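Local coordinates for putative epoxide hydrolase protein (Klebsiella pneumoniae subsp. pneumoniae, PDB 5BOV), which is a putative epoxide hydrolase of the alpha/beta hydrolase fold, probably a hydrolytic enzyme, whose substrate is not established, at residues 244-252 and 294-304; 65-74 and 203-212. All coordinates share one frame; numbering follows the deposited sequence.

Contact 1. Residues 244-252 and 294-304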
ATOM      1  N   THR A 244       0.034  13.952  11.775  1.00 10.79           N
ATOM      2  CA  THR A 244       0.459  15.314  12.016  1.00 11.16           C
ATOM      3  C   THR A 244       1.348  15.905  10.903  1.00 10.97           C
ATOM      4  O   THR A 244       1.655  17.097  10.887  1.00 11.58           O
ATOM      5  CB  THR A 244       1.274  15.401  13.356  1.00 12.09           C
ATOM      6  OG1 THR A 244       2.492  14.659  13.237  1.00 12.22           O
ATOM      7  CG2 THR A 244       0.449  14.926  14.515  1.00 12.81           C
ATOM      8  N   VAL A 245       1.837  15.026   9.981  1.00 10.06           N
ATOM      9  CA  VAL A 245       2.781  15.452   8.966  1.00 10.03           C
ATOM     10  C   VAL A 245       2.054  16.024   7.759  1.00  9.66           C
ATOM     11  O   VAL A 245       0.860  15.743   7.537  1.00  9.68           O
ATOM     12  CB  VAL A 245       3.708  14.309   8.507  1.00 10.21           C
ATOM     13  CG1 VAL A 245       4.343  13.642   9.748  1.00 10.80           C
ATOM     14  CG2 VAL A 245       3.014  13.289   7.664  1.00  9.77           C
ATOM     15  N   PRO A 246       2.722  16.868   6.987  1.00  9.91           N
ATOM     16  CA  PRO A 246       2.052  17.422   5.787  1.00  9.85           C
ATOM     17  C   PRO A 246       1.554  16.297   4.857  1.00  9.21           C
ATOM     18  O   PRO A 246       2.306  15.432   4.528  1.00  9.47           O
ATOM     19  CB  PRO A 246       3.153  18.264   5.095  1.00 10.21           C
ATOM     20  CG  PRO A 246       4.052  18.606   6.211  1.00 10.61           C
ATOM     21  CD  PRO A 246       4.086  17.420   7.119  1.00 10.15           C
ATOM     22  N   THR A 247       0.296  16.398   4.466  1.00  8.72           N
ATOM     23  CA  THR A 247      -0.354  15.299   3.731  1.00  8.41           C
ATOM     24  C   THR A 247      -1.181  15.843   2.585  1.00  8.49           C
ATOM     25  O   THR A 247      -1.958  16.824   2.758  1.00  8.71           O
ATOM     26  CB  THR A 247      -1.261  14.529   4.656  1.00  8.24           C
ATOM     27  OG1 THR A 247      -0.491  13.953   5.748  1.00  8.48           O
ATOM     28  CG2 THR A 247      -1.969  13.411   3.936  1.00  8.10           C
ATOM     29  N   ILE A 248      -1.082  15.186   1.415  1.00  8.60           N
ATOM     30  CA  ILE A 248      -2.045  15.328   0.375  1.00  8.69           C
ATOM     31  C   ILE A 248      -2.786  14.020   0.202  1.00  8.29           C
ATOM     32  O   ILE A 248      -2.152  12.983   0.058  1.00  7.95           O
ATOM     33  CB  ILE A 248      -1.426  15.768  -0.989  1.00  9.49           C
ATOM     34  CG1 ILE A 248      -0.764  17.134  -0.795  1.00 10.11           C
ATOM     35  CG2 ILE A 248      -2.442  15.750  -2.071  1.00  9.72           C
ATOM     36  CD1 ILE A 248      -0.175  17.698  -2.082  1.00 10.51           C
ATOM     37  N   THR A 249      -4.111  14.081   0.256  1.00  8.12           N
ATOM     38  CA  THR A 249      -4.932  12.930  -0.060  1.00  7.87           C
ATOM     39  C   THR A 249      -5.469  13.066  -1.503  1.00  7.91           C
ATOM     40  O   THR A 249      -5.666  14.139  -2.011  1.00  7.76           O
ATOM     41  CB  THR A 249      -6.120  12.755   0.934  1.00  8.00           C
ATOM     42  OG1 THR A 249      -6.886  13.945   0.942  1.00  8.58           O
ATOM     43  CG2 THR A 249      -5.586  12.432   2.296  1.00  8.11           C
ATOM     44  N   LEU A 250      -5.625  11.892  -2.149  1.00  7.88           N
ATOM     45  CA  LEU A 250      -6.074  11.798  -3.520  1.00  8.33           C
ATOM     46  C   LEU A 250      -7.267  10.867  -3.622  1.00  8.74           C
ATOM     47  O   LEU A 250      -7.311   9.851  -2.930  1.00  8.83           O
ATOM     48  CB  LEU A 250      -4.997  11.241  -4.451  1.00  8.59           C
ATOM     49  CG  LEU A 250      -3.657  11.951  -4.459  1.00  8.73           C
ATOM     50  CD1 LEU A 250      -2.691  11.194  -5.382  1.00  8.97           C
ATOM     51  CD2 LEU A 250      -3.852  13.361  -4.970  1.00  9.15           C
ATOM     52  N   GLU A 251      -8.184  11.142  -4.570  1.00  9.66           N
ATOM     53  CA  GLU A 251      -9.167  10.125  -4.861  1.00 10.40           C
ATOM     54  C   GLU A 251      -9.447  10.250  -6.329  1.00 11.90           C
ATOM     55  O   GLU A 251      -9.372  11.326  -6.882  1.00 12.28           O
ATOM     56  CB  GLU A 251     -10.411  10.421  -4.011  1.00 10.87           C
ATOM     57  CG  GLU A 251     -11.469   9.350  -4.144  1.00 11.84           C
ATOM     58  CD  GLU A 251     -10.886   7.989  -3.848  1.00 12.10           C
ATOM     59  OE1 GLU A 251     -10.738   7.660  -2.660  1.00 13.40           O
ATOM     60  OE2 GLU A 251     -10.542   7.218  -4.827  1.00 12.75           O
ATOM     61  N   GLY A 252      -9.881   9.138  -6.922  1.00 13.32           N
ATOM     62  CA  GLY A 252     -10.240   9.114  -8.350  1.00 14.63           C
ATOM     63  C   GLY A 252     -11.725   9.093  -8.510  1.00 15.58           C
ATOM     64  O   GLY A 252     -12.466   8.514  -7.672  1.00 15.51           O
ATOM     65  N   PHE A 294       0.073  11.801 -10.106  1.00  9.17           N
ATOM     66  CA  PHE A 294       0.608  11.275  -8.873  1.00  8.54           C
ATOM     67  C   PHE A 294       1.987  11.891  -8.559  1.00  9.09           C
ATOM     68  O   PHE A 294       2.252  12.268  -7.399  1.00  8.71           O
ATOM     69  CB  PHE A 294       0.703   9.756  -8.934  1.00  8.31           C
ATOM     70  CG  PHE A 294       0.903   9.134  -7.608  1.00  7.62           C
ATOM     71  CD1 PHE A 294       2.146   8.912  -7.082  1.00  7.62           C
ATOM     72  CD2 PHE A 294      -0.211   8.723  -6.873  1.00  7.82           C
ATOM     73  CE1 PHE A 294       2.312   8.333  -5.850  1.00  7.54           C
ATOM     74  CE2 PHE A 294      -0.030   8.144  -5.626  1.00  7.60           C
ATOM     75  CZ  PHE A 294       1.229   7.965  -5.139  1.00  7.64           C
ATOM     76  N   VAL A 295       2.848  11.938  -9.558  1.00  8.81           N
ATOM     77  CA  VAL A 295       4.106  12.642  -9.413  1.00  9.18           C
ATOM     78  C   VAL A 295       3.903  14.101  -8.899  1.00  9.39           C
ATOM     79  O   VAL A 295       4.608  14.509  -7.959  1.00  9.54           O
ATOM     80  CB  VAL A 295       4.869  12.656 -10.734  1.00  9.33           C
ATOM     81  CG1 VAL A 295       6.094  13.584 -10.661  1.00  9.27           C
ATOM     82  CG2 VAL A 295       5.315  11.285 -11.118  1.00  9.13           C
ATOM     83  N   GLN A 296       2.986  14.808  -9.485  1.00  9.72           N
ATOM     84  CA  GLN A 296       2.695  16.204  -9.056  1.00 11.09           C
ATOM     85  C   GLN A 296       2.308  16.238  -7.582  1.00 10.18           C
ATOM     86  O   GLN A 296       2.716  17.117  -6.820  1.00  9.76           O
ATOM     87  CB  GLN A 296       1.614  16.878  -9.909  1.00 12.63           C
ATOM     88  CG  GLN A 296       1.524  18.396  -9.673  1.00 14.16           C
ATOM     89  CD  GLN A 296       2.762  19.120 -10.105  1.00 15.89           C
ATOM     90  OE1 GLN A 296       3.202  19.014 -11.289  1.00 18.44           O
ATOM     91  NE2 GLN A 296       3.425  19.821  -9.179  1.00 16.19           N
ATOM     92  N   ALA A 297       1.472  15.278  -7.170  1.00  9.43           N
ATOM     93  CA  ALA A 297       1.118  15.187  -5.766  1.00  9.13           C
ATOM     94  C   ALA A 297       2.290  14.944  -4.807  1.00  8.79           C
ATOM     95  O   ALA A 297       2.378  15.550  -3.737  1.00  8.58           O
ATOM     96  CB  ALA A 297       0.052  14.119  -5.555  1.00  9.17           C
ATOM     97  N   VAL A 298       3.211  14.097  -5.200  1.00  8.47           N
ATOM     98  CA  VAL A 298       4.398  13.826  -4.365  1.00  8.31           C
ATOM     99  C   VAL A 298       5.275  15.076  -4.288  1.00  8.49           C
ATOM    100  O   VAL A 298       5.686  15.449  -3.207  1.00  8.33           O
ATOM    101  CB  VAL A 298       5.234  12.615  -4.908  1.00  8.65           C
ATOM    102  CG1 VAL A 298       6.556  12.483  -4.185  1.00  8.65           C
ATOM    103  CG2 VAL A 298       4.429  11.295  -4.783  1.00  8.65           C
ATOM    104  N   VAL A 299       5.489  15.727  -5.421  1.00  8.61           N
ATOM    105  CA  VAL A 299       6.307  16.966  -5.439  1.00  9.36           C
ATOM    106  C   VAL A 299       5.617  18.052  -4.546  1.00  9.41           C
ATOM    107  O   VAL A 299       6.281  18.711  -3.723  1.00  9.24           O
ATOM    108  CB  VAL A 299       6.475  17.502  -6.856  1.00  9.91           C
ATOM    109  CG1 VAL A 299       7.051  18.893  -6.823  1.00 11.39           C
ATOM    110  CG2 VAL A 299       7.324  16.522  -7.665  1.00 10.04           C
ATOM    111  N   ASP A 300       4.307  18.192  -4.696  1.00  9.35           N
ATOM    112  CA  ASP A 300       3.543  19.188  -3.939  1.00 10.34           C
ATOM    113  C   ASP A 300       3.528  18.896  -2.461  1.00  9.99           C
ATOM    114  O   ASP A 300       3.704  19.788  -1.654  1.00  9.69           O
ATOM    115  CB  ASP A 300       2.154  19.337  -4.479  1.00 10.63           C
ATOM    116  CG  ASP A 300       2.107  19.932  -5.870  1.00 11.84           C
ATOM    117  OD1 ASP A 300       3.108  20.521  -6.383  1.00 13.15           O
ATOM    118  OD2 ASP A 300       1.034  19.867  -6.499  1.00 12.21           O
ATOM    119  N   ALA A 301       3.386  17.625  -2.090  1.00  9.27           N
ATOM    120  CA  ALA A 301       3.402  17.293  -0.672  1.00  9.42           C
ATOM    121  C   ALA A 301       4.775  17.511  -0.053  1.00 10.00           C
ATOM    122  O   ALA A 301       4.885  17.956   1.099  1.00 10.30           O
ATOM    123  CB  ALA A 301       2.935  15.848  -0.480  1.00  9.21           C
ATOM    124  N   ASP A 302       5.822  17.270  -0.841  1.00 10.19           N
ATOM    125  CA  ASP A 302       7.182  17.450  -0.383  1.00 10.67           C
ATOM    126  C   ASP A 302       7.511  18.952  -0.065  1.00 11.78           C
ATOM    127  O   ASP A 302       8.474  19.202   0.677  1.00 11.85           O
ATOM    128  CB  ASP A 302       8.152  16.897  -1.476  1.00 10.36           C
ATOM    129  CG  ASP A 302       9.603  17.089  -1.130  1.00 10.83           C
ATOM    130  OD1 ASP A 302      10.179  16.457  -0.176  1.00 10.97           O
ATOM    131  OD2 ASP A 302      10.261  17.861  -1.897  1.00 11.81           O
ATOM    132  N   ARG A 303       6.757  19.870  -0.652  1.00 12.68           N
ATOM    133  CA  ARG A 303       6.869  21.278  -0.302  1.00 14.46           C
ATOM    134  C   ARG A 303       5.774  21.918   0.509  1.00 15.08           C
ATOM    135  O   ARG A 303       5.924  23.088   0.884  1.00 15.60           O
ATOM    136  CB  ARG A 303       7.150  22.109  -1.552  1.00 15.08           C
ATOM    137  CG  ARG A 303       6.069  22.106  -2.625  1.00 16.69           C
ATOM    138  CD  ARG A 303       6.377  23.056  -3.775  1.00 18.18           C
ATOM    139  NE  ARG A 303       6.733  24.283  -3.097  1.00 21.68           N
ATOM    140  CZ  ARG A 303       5.809  25.165  -2.671  1.00 23.84           C
ATOM    141  NH1 ARG A 303       4.477  25.051  -3.029  1.00 23.04           N
ATOM    142  NH2 ARG A 303       6.221  26.185  -1.927  1.00 24.52           N
ATOM    143  N   LEU A 304       4.741  21.173   0.871  1.00 15.69           N
ATOM    144  CA  LEU A 304       3.544  21.726   1.528  1.00 19.03           C
ATOM    145  C   LEU A 304       3.903  22.210   2.919  1.00 22.19           C
ATOM    146  O   LEU A 304       4.657  21.511   3.696  1.00 24.09           O
ATOM    147  CB  LEU A 304       2.483  20.613   1.622  1.00 18.73           C
ATOM    148  CG  LEU A 304       1.063  20.868   2.080  1.00 20.65           C
ATOM    149  CD1 LEU A 304       0.328  21.800   1.130  1.00 21.89           C
ATOM    150  CD2 LEU A 304       0.341  19.525   2.293  1.00 19.67           C
ATOM    151  OXT LEU A 304       3.489  23.350   3.330  1.00 24.24           O
TER

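Contact 2. Residues 65-74 and 203-212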
ATOM      1  N   TYR A  65       8.675  -4.287  -2.759  1.00  8.24           N
ATOM      2  CA  TYR A  65       7.583  -5.261  -2.690  1.00  8.24           C
ATOM      3  C   TYR A  65       7.195  -5.425  -1.231  1.00  8.70           C
ATOM      4  O   TYR A  65       8.053  -5.663  -0.344  1.00  8.60           O
ATOM      5  CB  TYR A  65       7.988  -6.620  -3.224  1.00  8.81           C
ATOM      6  CG  TYR A  65       8.223  -6.752  -4.697  1.00  9.03           C
ATOM      7  CD1 TYR A  65       7.161  -6.697  -5.588  1.00  9.39           C
ATOM      8  CD2 TYR A  65       9.506  -6.959  -5.214  1.00  9.31           C
ATOM      9  CE1 TYR A  65       7.341  -6.939  -6.950  1.00  9.21           C
ATOM     10  CE2 TYR A  65       9.722  -7.117  -6.579  1.00  9.80           C
ATOM     11  CZ  TYR A  65       8.635  -7.141  -7.443  1.00  9.76           C
ATOM     12  OH  TYR A  65       8.815  -7.308  -8.782  1.00 10.54           O
ATOM     13  N   LEU A  66       5.911  -5.326  -0.916  1.00  8.56           N
ATOM     14  CA  LEU A  66       5.428  -5.653   0.416  1.00  9.37           C
ATOM     15  C   LEU A  66       5.596  -7.198   0.715  1.00  9.15           C
ATOM     16  O   LEU A  66       5.735  -7.977  -0.191  1.00  8.61           O
ATOM     17  CB  LEU A  66       3.971  -5.258   0.567  1.00  9.98           C
ATOM     18  CG  LEU A  66       3.655  -3.745   0.425  1.00  9.90           C
ATOM     19  CD1 LEU A  66       2.150  -3.593   0.610  1.00  9.99           C
ATOM     20  CD2 LEU A  66       4.402  -2.917   1.428  1.00 10.43           C
ATOM     21  N   ARG A  67       5.557  -7.548   2.004  1.00  8.96           N
ATOM     22  CA  ARG A  67       5.497  -8.946   2.373  1.00  9.53           C
ATOM     23  C   ARG A  67       4.349  -9.646   1.576  1.00  9.45           C
ATOM     24  O   ARG A  67       3.265  -9.063   1.403  1.00  8.27           O
ATOM     25  CB  ARG A  67       5.338  -9.094   3.882  1.00  9.82           C
ATOM     26  CG  ARG A  67       4.085  -8.448   4.500  1.00  9.90           C
ATOM     27  CD  ARG A  67       3.854  -8.905   5.954  1.00 10.64           C
ATOM     28  NE  ARG A  67       4.974  -8.536   6.780  1.00 11.08           N
ATOM     29  CZ  ARG A  67       5.354  -9.154   7.913  1.00 11.70           C
ATOM     30  NH1 ARG A  67       4.604 -10.147   8.435  1.00 11.68           N
ATOM     31  NH2 ARG A  67       6.431  -8.783   8.531  1.00 12.33           N
ATOM     32  N   GLY A  68       4.648 -10.800   1.022  1.00  9.82           N
ATOM     33  CA  GLY A  68       3.714 -11.525   0.179  1.00 10.18           C
ATOM     34  C   GLY A  68       3.760 -11.206  -1.314  1.00  9.52           C
ATOM     35  O   GLY A  68       2.905 -11.659  -2.052  1.00 10.11           O
ATOM     36  N   TYR A  69       4.735 -10.421  -1.766  1.00  9.53           N
ATOM     37  CA  TYR A  69       4.828 -10.037  -3.158  1.00  9.17           C
ATOM     38  C   TYR A  69       6.251 -10.109  -3.707  1.00  9.49           C
ATOM     39  O   TYR A  69       7.242  -9.795  -3.025  1.00  9.30           O
ATOM     40  CB  TYR A  69       4.346  -8.609  -3.393  1.00  8.57           C
ATOM     41  CG  TYR A  69       2.964  -8.312  -2.934  1.00  8.35           C
ATOM     42  CD1 TYR A  69       2.683  -8.119  -1.579  1.00  8.36           C
ATOM     43  CD2 TYR A  69       1.949  -8.145  -3.858  1.00  8.58           C
ATOM     44  CE1 TYR A  69       1.391  -7.792  -1.189  1.00  8.03           C
ATOM     45  CE2 TYR A  69       0.657  -7.829  -3.480  1.00  8.16           C
ATOM     46  CZ  TYR A  69       0.407  -7.578  -2.170  1.00  8.47           C
ATOM     47  OH  TYR A  69      -0.911  -7.256  -1.788  1.00  9.04           O
ATOM     48  N   GLY A  70       6.327 -10.508  -4.986  1.00  9.59           N
ATOM     49  CA  GLY A  70       7.570 -10.344  -5.735  1.00  9.87           C
ATOM     50  C   GLY A  70       8.727 -11.098  -5.066  1.00 10.14           C
ATOM     51  O   GLY A  70       8.610 -12.229  -4.631  1.00 10.98           O
ATOM     52  N   THR A  71       9.859 -10.426  -4.995  1.00 10.34           N
ATOM     53  CA  THR A  71      11.044 -11.034  -4.410  1.00 11.16           C
ATOM     54  C   THR A  71      11.235 -10.691  -2.919  1.00 11.04           C
ATOM     55  O   THR A  71      12.329 -10.945  -2.344  1.00 12.12           O
ATOM     56  CB  THR A  71      12.291 -10.583  -5.208  1.00 11.10           C
ATOM     57  OG1 THR A  71      12.439  -9.167  -5.104  1.00 11.11           O
ATOM     58  CG2 THR A  71      12.235 -11.043  -6.616  1.00 11.71           C
ATOM     59  N   THR A  72      10.224 -10.123  -2.257  1.00 10.54           N
ATOM     60  CA  THR A  72      10.280  -9.994  -0.853  1.00 10.64           C
ATOM     61  C   THR A  72      10.001 -11.369  -0.218  1.00 11.98           C
ATOM     62  O   THR A  72       8.999 -11.983  -0.557  1.00 11.76           O
ATOM     63  CB  THR A  72       9.331  -8.938  -0.332  1.00 10.14           C
ATOM     64  OG1 THR A  72       9.926  -7.657  -0.670  1.00  9.90           O
ATOM     65  CG2 THR A  72       9.158  -9.026   1.205  1.00 10.56           C
ATOM     66  N   ARG A  73      10.825 -11.795   0.741  1.00 13.53           N
ATOM     67  CA  ARG A  73      10.658 -13.146   1.322  0.60 14.85           C
ATOM     68  C   ARG A  73      10.875 -13.077   2.826  1.00 14.22           C
ATOM     69  O   ARG A  73      11.524 -12.147   3.328  1.00 13.37           O
ATOM     70  CB  ARG A  73      11.619 -14.184   0.654  0.60 17.69           C
ATOM     71  CG  ARG A  73      13.072 -13.884   0.823  0.60 21.26           C
ATOM     72  CD  ARG A  73      13.956 -14.931   0.133  0.60 24.47           C
ATOM     73  NE  ARG A  73      15.399 -14.771   0.424  0.60 28.08           N
ATOM     74  CZ  ARG A  73      16.004 -14.826   1.622  0.60 29.63           C
ATOM     75  NH1 ARG A  73      15.358 -15.089   2.754  0.60 32.00           N
ATOM     76  NH2 ARG A  73      17.319 -14.633   1.677  0.60 33.42           N
ATOM     77  N   PHE A  74      10.282 -14.008   3.530  1.00 13.78           N
ATOM     78  CA  PHE A  74      10.580 -14.162   4.964  1.00 13.79           C
ATOM     79  C   PHE A  74      11.953 -14.848   5.098  1.00 14.26           C
ATOM     80  O   PHE A  74      12.233 -15.840   4.446  1.00 14.55           O
ATOM     81  CB  PHE A  74       9.493 -14.977   5.652  1.00 13.86           C
ATOM     82  CG  PHE A  74       8.225 -14.197   5.855  1.00 13.56           C
ATOM     83  CD1 PHE A  74       7.274 -14.098   4.856  1.00 13.32           C
ATOM     84  CD2 PHE A  74       7.990 -13.526   7.051  1.00 14.05           C
ATOM     85  CE1 PHE A  74       6.119 -13.375   5.051  1.00 13.43           C
ATOM     86  CE2 PHE A  74       6.812 -12.768   7.241  1.00 13.56           C
ATOM     87  CZ  PHE A  74       5.916 -12.649   6.235  1.00 13.49           C
ATOM     88  N   ALA A 203       4.390 -11.305  -9.735  1.00 13.51           N
ATOM     89  CA  ALA A 203       4.717 -11.045  -8.364  1.00 12.65           C
ATOM     90  C   ALA A 203       3.708 -11.598  -7.383  1.00 12.79           C
ATOM     91  O   ALA A 203       4.064 -11.909  -6.247  1.00 11.64           O
ATOM     92  CB  ALA A 203       4.861  -9.530  -8.134  1.00 12.47           C
ATOM     93  N   LEU A 204       2.455 -11.828  -7.828  1.00 12.45           N
ATOM     94  CA  LEU A 204       1.466 -12.495  -7.009  1.00 12.58           C
ATOM     95  C   LEU A 204       1.669 -13.956  -6.839  1.00 13.59           C
ATOM     96  O   LEU A 204       0.948 -14.587  -6.068  1.00 13.31           O
ATOM     97  CB  LEU A 204       0.049 -12.212  -7.541  1.00 12.32           C
ATOM     98  CG  LEU A 204      -0.262 -10.725  -7.872  1.00 12.17           C
ATOM     99  CD1 LEU A 204      -1.690 -10.556  -8.406  1.00 12.51           C
ATOM    100  CD2 LEU A 204      -0.053  -9.789  -6.682  1.00 12.11           C
ATOM    101  N   ASP A 205       2.585 -14.553  -7.616  1.00 14.00           N
ATOM    102  CA  ASP A 205       2.924 -15.976  -7.482  1.00 15.71           C
ATOM    103  C   ASP A 205       3.967 -16.204  -6.395  1.00 15.11           C
ATOM    104  O   ASP A 205       4.284 -17.340  -6.117  1.00 16.77           O
ATOM    105  CB  ASP A 205       3.400 -16.510  -8.842  1.00 18.12           C
ATOM    106  CG  ASP A 205       2.284 -16.580  -9.861  1.00 21.97           C
ATOM    107  OD1 ASP A 205       1.078 -16.784  -9.495  1.00 25.12           O
ATOM    108  OD2 ASP A 205       2.580 -16.412 -11.052  1.00 30.62           O
ATOM    109  N   ASN A 206       4.398 -15.182  -5.691  1.00 13.49           N
ATOM    110  CA  ASN A 206       5.171 -15.324  -4.476  1.00 13.55           C
ATOM    111  C   ASN A 206       4.539 -16.375  -3.569  1.00 13.52           C
ATOM    112  O   ASN A 206       3.323 -16.370  -3.345  1.00 13.48           O
ATOM    113  CB  ASN A 206       5.235 -13.931  -3.773  1.00 12.92           C
ATOM    114  CG  ASN A 206       6.027 -13.957  -2.462  1.00 13.15           C
ATOM    115  OD1 ASN A 206       5.602 -14.549  -1.519  1.00 15.32           O
ATOM    116  ND2 ASN A 206       7.125 -13.200  -2.399  1.00 13.07           N
ATOM    117  N   PRO A 207       5.360 -17.274  -2.997  1.00 14.26           N
ATOM    118  CA  PRO A 207       4.765 -18.385  -2.239  1.00 15.36           C
ATOM    119  C   PRO A 207       4.035 -18.006  -0.948  1.00 14.69           C
ATOM    120  O   PRO A 207       3.256 -18.811  -0.432  1.00 15.06           O
ATOM    121  CB  PRO A 207       5.966 -19.273  -1.911  1.00 16.07           C
ATOM    122  CG  PRO A 207       7.154 -18.452  -2.081  1.00 16.40           C
ATOM    123  CD  PRO A 207       6.814 -17.401  -3.150  1.00 15.22           C
ATOM    124  N   ASP A 208       4.227 -16.776  -0.486  1.00 13.77           N
ATOM    125  CA  ASP A 208       3.506 -16.280   0.656  1.00 13.84           C
ATOM    126  C   ASP A 208       2.282 -15.414   0.283  1.00 12.74           C
ATOM    127  O   ASP A 208       1.575 -14.964   1.191  1.00 12.35           O
ATOM    128  CB  ASP A 208       4.422 -15.359   1.473  1.00 14.45           C
ATOM    129  CG  ASP A 208       5.736 -16.039   1.928  1.00 16.34           C
ATOM    130  OD1 ASP A 208       5.611 -17.208   2.367  1.00 17.50           O
ATOM    131  OD2 ASP A 208       6.800 -15.363   1.840  1.00 19.10           O
ATOM    132  N   HIS A 209       2.048 -15.147  -1.013  1.00 11.53           N
ATOM    133  CA  HIS A 209       1.059 -14.161  -1.359  1.00 10.81           C
ATOM    134  C   HIS A 209      -0.356 -14.516  -0.850  1.00 10.81           C
ATOM    135  O   HIS A 209      -1.073 -13.667  -0.344  1.00 10.30           O
ATOM    136  CB  HIS A 209       1.005 -13.969  -2.879  1.00 10.77           C
ATOM    137  CG  HIS A 209      -0.021 -12.941  -3.277  1.00 10.20           C
ATOM    138  ND1 HIS A 209       0.121 -11.617  -2.952  1.00  9.66           N
ATOM    139  CD2 HIS A 209      -1.240 -13.084  -3.824  1.00 10.12           C
ATOM    140  CE1 HIS A 209      -0.968 -10.972  -3.326  1.00  9.85           C
ATOM    141  NE2 HIS A 209      -1.808 -11.862  -3.844  1.00 10.24           N
ATOM    142  N   VAL A 210      -0.727 -15.765  -1.028  1.00 10.54           N
ATOM    143  CA  VAL A 210      -2.066 -16.175  -0.583  1.00 10.75           C
ATOM    144  C   VAL A 210      -2.157 -16.026   0.890  1.00 10.49           C
ATOM    145  O   VAL A 210      -3.176 -15.477   1.397  1.00 10.02           O
ATOM    146  CB  VAL A 210      -2.418 -17.601  -1.060  1.00 11.51           C
ATOM    147  CG1 VAL A 210      -3.702 -18.118  -0.418  1.00 11.67           C
ATOM    148  CG2 VAL A 210      -2.549 -17.605  -2.572  1.00 12.12           C
ATOM    149  N   ALA A 211      -1.159 -16.574   1.618  1.00 10.90           N
ATOM    150  CA  ALA A 211      -1.234 -16.562   3.054  1.00 10.92           C
ATOM    151  C   ALA A 211      -1.355 -15.119   3.565  1.00 10.51           C
ATOM    152  O   ALA A 211      -2.133 -14.826   4.481  1.00 10.80           O
ATOM    153  CB  ALA A 211      -0.042 -17.251   3.674  1.00 11.83           C
ATOM    154  N   ILE A 212      -0.564 -14.201   2.998  1.00  9.99           N
ATOM    155  CA  ILE A 212      -0.574 -12.792   3.438  1.00  9.88           C
ATOM    156  C   ILE A 212      -1.922 -12.158   3.119  1.00  9.80           C
ATOM    157  O   ILE A 212      -2.478 -11.388   3.955  1.00  9.46           O
ATOM    158  CB  ILE A 212       0.585 -11.992   2.817  1.00 10.33           C
ATOM    159  CG1 ILE A 212       1.914 -12.518   3.335  1.00 10.56           C
ATOM    160  CG2 ILE A 212       0.460 -10.496   3.118  1.00 10.27           C
ATOM    161  CD1 ILE A 212       2.137 -12.404   4.820  1.00 11.21           C
TER
HETATM  162  O   HOH W   1       6.919 -12.412   1.416  1.00 13.62           O
HETATM  163  O   HOH W   2       9.198 -16.239   2.164  1.00 15.20           O

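Contact 1. Residues 244-252 and 294-304
Ile-248 and Leu-250 of strand 247-252 pack on Ala-297 and Ala-301 of the C-terminal helix. Strand and helix run nearly antiparallel, at 155°, and their axes approach to 7.9 Å. The two alanines present only methyl groups, which probably lets the strand come this close. Ile-248 points CG1 away from its carbonyl carbon (chi1 -61°), and the extended chain carries CD1 onto the helix backbone. Ile-248 CD1 sits 3.6 Å from Ala-301 N and 3.7 Å from Asp-300 CB, while Ile-248 CG1 meets Ala-301 CB at 3.9 Å. Leu-250 CD1 and CD2 both lie 4.0 Å from Ala-297 CB. Leu-250 CD1 also reaches Phe-294 CD2 at 3.8 Å, and the two side chains cross at about a right angle. This part is mostly buried, and its side-chain contacts are apolar.

The C-terminal end is more open to solvent. Pro-246 and Leu-304 are partly exposed there. Leu-304 CG is anti to the backbone N (chi1 -172°), and the side chain extends to the strand, with Leu-304 CD2 3.6 Å from Thr-247 O. The terminal carboxylate forms a salt bridge with Lys-272 through OXT. Asp-300, also partly exposed, flanks the middle of the contact and touches Ile-248 only through CB. Its carboxylate takes a bond from Gln-296 NE2 and a salt bridge from Arg-276.

The arrangement is the helix-on-sheet packing of an alpha/beta hydrolase. Strand 247-252 lies between strands 127-133 and 273-278. Ala-301 and Phe-294 extend the contact to Val-131 and Val-133 of strand 127-133, and Val-298 turns to Leu-54 of helix 50-56.

Contact 2. Residues 65-74 and 203-212
Two successive beta turns, type II (66-69) and type II' (69-72), bring Gly-68 CA to 4.0 Å from His-209 CA and Gly-70 CA to 3.9 Å from Ala-203 CA. Gly-70 N donates an almost straight bond, 174°, to Ala-203 O. Asn-206 grips the second turn. Its ND2 donates to Gly-70 O and Thr-72 O, both at 2.9 Å and close to the amide plane. Its OD1 accepts from Asp-208 N, a capping bond before helix 209-220, so both ends of the amide are fixed.

With CG anti to the backbone N (chi1 -180°), His-209 ND1 donates a bent bond to Gly-68 O at 2.9 Å. The same ring turns its edge to the face of Tyr-69, planes 70° apart; NE2 is hydrogen-bonded to Tyr-171 OH. Ile-212 CG1 lies 3.8 Å from Gly-68 CA, and its CD1 meets the Phe-74 ring edge. Asp-208 OD2 is also at that edge, 3.3 Å from Phe-74 CD1, and accepts from two waters.

Gly-68 O can only accept, consistent with a hydrogen on ND1. Side-chain N-H groups thus meet Gly-68 O, Gly-70 O and Thr-72 O. Arg-67 O is buried without a partner, against Ile-212 CG2. The Asp-208 carboxylate is probably stabilised by its waters and Arg-81.

In the fold
Both contacts reach the same mixed sheet, on opposite sides of the chain's centre. Their centres are 28 Å apart and their nearest atoms about 13 Å, so they do not touch. Contact 2 closes first along the chain, and contact 1 follows it. Contact 1 joins strand 247-252, second from one edge of the sheet, to the C-terminal helix 291-303. Contact 2 joins the helical region between strands 127-133 and 247-252, which probably corresponds to the cap of this family, to the loop within strand 59-74. Contact 1 thus packs the end of the chain on the sheet, while contact 2 links the sheet to the helical region.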